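Local coordinates for RagB/SusD family nutrient uptake outer membrane protein (Bacteroides thetaiotaomicron, PDB 7KV2) that probably binds beta-glucans at the outer membrane surface of this gut bacterium, as a SusD-family glycan-binding protein that serves nutrient uptake, at residues I248-P251 with Q252-L255; E268-I271 with E272-F275. All coordinates share one frame; numbering follows the deposited sequence.

Contact 1: I248-P251 with Q252-L255; sequences ISSP and QYDL. With NA (sodium ion), chain G.
Ser250 and Gln252 meet beyond helix 237-249, where the Ser250 hydroxyl accepts the Gln252 N-H in an ST turn; the OG to N distance is 2.8 Å and the N-H...O angle 161°. A chi1 of 174° turns OG away from its backbone nitrogen, beside the carbonyl carbon and within reach of Gln252 N, and it meets the Tyr253 ring obliquely, 4.0 Å from CD2. Residues Ser250 to Tyr253 form a type I beta turn, but no hydrogen bond closes it: Ser250 O and Tyr253 O converge instead on the sodium ion, at 2.5 Å and 2.4 Å. Ile248 O, from the last turn of the helix, binds at 2.5 Å, a water at 2.2 Å, and Tyr405 OH completes the site. This inner side is compact, the buried Tyr253 ring anchored through its hydroxyl to Met205 O. The outer side is looser: exposed Pro251 touches only Gln252 N with its ring carbons, and exposed Gln252 meets Pro251 C and O and, through CB, Ser250 OG. Tyr253 N is buried without a partner in the model. Three carbonyl oxygens gathered round one cation imply that sodium probably stabilises this helix end by offsetting their repulsion.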
loop_
_atom_site.group_PDB
_atom_site.type_symbol
_atom_site.label_atom_id
_atom_site.label_comp_id
_atom_site.label_asym_id
_atom_site.label_seq_id
_atom_site.Cartn_x
_atom_site.Cartn_y
_atom_site.Cartn_z
ATOM N N ILE A 248 6.333 0.831 -20.032
ATOM C CA ILE A 248 7.425 -0.093 -20.420
ATOM C C ILE A 248 8.265 0.584 -21.512
ATOM O O ILE A 248 9.500 0.459 -21.456
ATOM C CB ILE A 248 6.871 -1.474 -20.834
ATOM C CG1 ILE A 248 6.374 -2.265 -19.613
ATOM C CG2 ILE A 248 7.889 -2.268 -21.612
ATOM C CD1 ILE A 248 5.463 -3.425 -19.971
ATOM N N SER A 249 7.654 1.294 -22.458
ATOM C CA SER A 249 8.411 1.974 -23.540
ATOM C C SER A 249 9.243 3.133 -22.976
ATOM O O SER A 249 10.266 3.449 -23.571
ATOM C CB SER A 249 7.496 2.478 -24.642
ATOM O OG SER A 249 6.839 1.391 -25.267
ATOM N N SER A 250 8.836 3.776 -21.879
ATOM C CA SER A 250 9.620 4.880 -21.289
ATOM C C SER A 250 11.000 4.385 -20.886
ATOM O O SER A 250 11.142 3.422 -20.109
ATOM C CB SER A 250 8.937 5.510 -20.094
ATOM O OG SER A 250 9.835 6.461 -19.509
ATOM N N PRO A 251 12.067 5.113 -21.280
ATOM C CA PRO A 251 13.397 4.819 -20.767
ATOM C C PRO A 251 13.515 5.294 -19.311
ATOM O O PRO A 251 14.524 5.028 -18.727
ATOM C CB PRO A 251 14.331 5.632 -21.683
ATOM C CG PRO A 251 13.484 6.804 -22.110
ATOM C CD PRO A 251 12.060 6.284 -22.180
ATOM N N GLN A 252 12.488 5.908 -18.718
ATOM C CA GLN A 252 12.701 6.469 -17.348
ATOM C C GLN A 252 11.991 5.634 -16.277
ATOM O O GLN A 252 11.923 6.092 -15.110
ATOM C CB GLN A 252 12.328 7.934 -17.344
ATOM C CG GLN A 252 13.313 8.741 -18.196
ATOM C CD GLN A 252 13.078 10.207 -17.991
ATOM O OE1 GLN A 252 13.915 10.915 -17.403
ATOM N NE2 GLN A 252 11.932 10.673 -18.445
ATOM N N TYR A 253 11.599 4.426 -16.644
ATOM C CA TYR A 253 11.088 3.377 -15.729
ATOM C C TYR A 253 11.764 2.064 -16.098
ATOM O O TYR A 253 11.824 1.683 -17.301
ATOM C CB TYR A 253 9.558 3.300 -15.812
ATOM C CG TYR A 253 8.866 4.524 -15.301
ATOM C CD1 TYR A 253 8.942 4.888 -13.964
ATOM C CD2 TYR A 253 8.098 5.307 -16.145
ATOM C CE1 TYR A 253 8.282 6.011 -13.483
ATOM C CE2 TYR A 253 7.474 6.455 -15.695
ATOM C CZ TYR A 253 7.560 6.806 -14.354
ATOM O OH TYR A 253 6.883 7.908 -13.898
ATOM N N ASP A 254 12.279 1.360 -15.105
ATOM C CA ASP A 254 13.008 0.101 -15.351
ATOM C C ASP A 254 13.149 -0.589 -14.009
ATOM O O ASP A 254 12.762 0.063 -12.990
ATOM C CB ASP A 254 14.390 0.363 -15.965
ATOM C CG ASP A 254 14.919 -0.797 -16.810
ATOM O OD1 ASP A 254 14.412 -1.929 -16.661
ATOM O OD2 ASP A 254 15.853 -0.554 -17.605
ATOM N N LEU A 255 13.694 -1.808 -14.001
ATOM C CA LEU A 255 13.936 -2.569 -12.744
ATOM C C LEU A 255 15.289 -2.164 -12.173
ATOM O O LEU A 255 16.273 -2.053 -12.942
ATOM C CB LEU A 255 13.902 -4.082 -12.982
ATOM C CG LEU A 255 12.567 -4.689 -13.407
ATOM C CD1 LEU A 255 12.707 -6.185 -13.685
ATOM C CD2 LEU A 255 11.473 -4.427 -12.377
HETATM NA NA NA G . 10.809 1.110 -19.365
HETATM O O HOH W 1 12.776 0.443 -20.219
#

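Contact 2: E268-I271 with E272-F275; sequences EWSI and ESIF. With EDO (1,2-ethanediol), chain F.
Ser270 and Ser273 are the first and last residues of a type I beta turn, closed by Ser273 N donating to Ser270 O at 3.0 Å from well above the carbonyl plane (62° out of it), and the end-to-end directions of 268-271 and 272-275 are 123° apart. Two serine hydroxyls reinforce the bend. Ser270 OG, held between its backbone nitrogen and carbonyl carbon, accepts Glu272 N at 3.0 Å, which makes an ST turn. Ser273 OG reaches back to Ser270 N at 3.0 Å, a weak bond because the N-H...O angle is only 129°, and it takes a further weak, long bond from Ser270 OG. Glu276, just along the strand, binds both Ser273 OG and Trp269 N. The indole of Trp269 extends along the strand start: CZ3 brings the ring edge to Ile274 O, 3.8 Å away and near the ring plane, while CH2 lies 3.9 Å from Phe275 CA, which sits oblique to the indole, and 4.1 Å from Phe275 CD1. Its NE1 is bonded to Asn278, and Tyr212 stacks on the ring. Putting an alanine in place of Trp269 would probably uncover the Phe275 backbone and leave Asn278 OD1 without its indole donor and Tyr212 without its stacking mate. Glu272 heads elsewhere, its carboxylate divided between salt bridges to Arg435 and Arg404. An ethanediol, probably from crystallisation, donates from its O1 to Glu268 O at 2.8 Å and from its O2 to Glu268 OE1. Beyond the turn, Ile274 and Phe275 together face Tyr403, a classic beta bulge in the strand 273-277, which pairs antiparallel with 400-404.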
loop_
_atom_site.group_PDB
_atom_site.type_symbol
_atom_site.label_atom_id
_atom_site.label_comp_id
_atom_site.label_asym_id
_atom_site.label_seq_id
_atom_site.Cartn_x
_atom_site.Cartn_y
_atom_site.Cartn_z
ATOM N N GLU A 268 14.579 5.181 -2.683
ATOM C CA GLU A 268 13.384 6.045 -2.819
ATOM C C GLU A 268 13.429 6.746 -4.179
ATOM O O GLU A 268 14.479 7.335 -4.550
ATOM C CB GLU A 268 13.256 7.045 -1.678
ATOM C CG GLU A 268 13.038 6.364 -0.330
ATOM C CD GLU A 268 12.857 7.358 0.813
ATOM O OE1 GLU A 268 13.255 8.527 0.655
ATOM O OE2 GLU A 268 12.359 6.960 1.897
ATOM N N TRP A 269 12.304 6.726 -4.884
ATOM C CA TRP A 269 12.136 7.422 -6.190
ATOM C C TRP A 269 13.255 6.996 -7.154
ATOM O O TRP A 269 13.767 7.861 -7.903
ATOM C CB TRP A 269 12.041 8.957 -5.988
ATOM C CG TRP A 269 10.793 9.306 -5.203
ATOM C CD1 TRP A 269 10.713 9.728 -3.908
ATOM C CD2 TRP A 269 9.433 9.185 -5.654
ATOM N NE1 TRP A 269 9.392 9.911 -3.537
ATOM C CE2 TRP A 269 8.595 9.600 -4.601
ATOM C CE3 TRP A 269 8.844 8.820 -6.863
ATOM C CZ2 TRP A 269 7.208 9.634 -4.735
ATOM C CZ3 TRP A 269 7.473 8.919 -7.013
ATOM C CH2 TRP A 269 6.673 9.293 -5.949
ATOM N N SER A 270 13.562 5.709 -7.180
ATOM C CA SER A 270 14.575 5.120 -8.091
ATOM C C SER A 270 13.967 4.992 -9.494
ATOM O O SER A 270 12.776 5.327 -9.725
ATOM C CB SER A 270 14.978 3.771 -7.624
ATOM O OG SER A 270 13.902 2.866 -7.853
ATOM N N ILE A 271 14.712 4.372 -10.401
ATOM C CA ILE A 271 14.171 4.150 -11.767
ATOM C C ILE A 271 12.978 3.194 -11.709
ATOM O O ILE A 271 12.148 3.200 -12.630
ATOM C CB ILE A 271 15.268 3.659 -12.704
ATOM C CG1 ILE A 271 14.796 3.849 -14.152
ATOM C CG2 ILE A 271 15.701 2.245 -12.366
ATOM C CD1 ILE A 271 15.898 4.174 -15.083
ATOM N N GLU A 272 12.856 2.418 -10.632
ATOM C CA GLU A 272 11.741 1.455 -10.478
ATOM C C GLU A 272 10.476 2.121 -9.932
ATOM O O GLU A 272 9.401 1.515 -10.051
ATOM C CB GLU A 272 12.158 0.359 -9.513
ATOM C CG GLU A 272 11.228 -0.815 -9.588
ATOM C CD GLU A 272 11.777 -2.137 -9.190
ATOM O OE1 GLU A 272 13.010 -2.315 -9.259
ATOM O OE2 GLU A 272 10.947 -2.977 -8.814
ATOM N N SER A 273 10.593 3.272 -9.280
ATOM C CA SER A 273 9.467 3.876 -8.520
ATOM C C SER A 273 8.566 4.632 -9.481
ATOM O O SER A 273 9.061 5.567 -10.126
ATOM C CB SER A 273 9.882 4.815 -7.394
ATOM O OG SER A 273 10.970 4.317 -6.668
ATOM N N ILE A 274 7.292 4.245 -9.547
ATOM C CA ILE A 274 6.187 4.986 -10.230
ATOM C C ILE A 274 5.466 5.872 -9.206
ATOM O O ILE A 274 5.200 7.071 -9.494
ATOM C CB ILE A 274 5.251 4.008 -10.957
ATOM C CG1 ILE A 274 6.017 3.336 -12.099
ATOM C CG2 ILE A 274 3.973 4.707 -11.411
ATOM C CD1 ILE A 274 5.382 2.102 -12.650
ATOM N N PHE A 275 5.199 5.361 -8.004
ATOM C CA PHE A 275 4.562 6.204 -6.968
ATOM C C PHE A 275 4.933 5.696 -5.575
ATOM O O PHE A 275 4.868 4.479 -5.335
ATOM C CB PHE A 275 3.056 6.263 -7.225
ATOM C CG PHE A 275 2.365 7.408 -6.538
ATOM C CD1 PHE A 275 2.685 8.720 -6.865
ATOM C CD2 PHE A 275 1.433 7.179 -5.524
ATOM C CE1 PHE A 275 2.060 9.781 -6.228
ATOM C CE2 PHE A 275 0.806 8.245 -4.889
ATOM C CZ PHE A 275 1.138 9.541 -5.229
HETATM C C1 EDO F . 16.568 8.496 -2.506
HETATM O O1 EDO F . 16.033 9.395 -3.500
HETATM C C2 EDO F . 16.781 9.078 -1.111
HETATM O O2 EDO F . 15.669 9.738 -0.501
#

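How the contacts relate
Followed from the N terminus, the chain leaves helix 237-249 through contact 1, runs on through a loop, and turns through contact 2 into strand 273-277. The two are in series, neither nested nor crossing, and each is a local turn, only the second closed by a main-chain bond. Their centres lie 11 Å apart, yet they touch: Asp254 N is 3.1 Å from Ile271 O, a probable hydrogen bond that closes the intervening loop, and Tyr253 CE1 packs 3.5 Å from Ser273 O. Arg206 binds the backbone oxygens of both Gln252 and Ser270. Tyr405 joins them again, completing the sodium site while its backbone bonds Glu272, so helix end, two-stranded sheet and helix 405-417 are tied together.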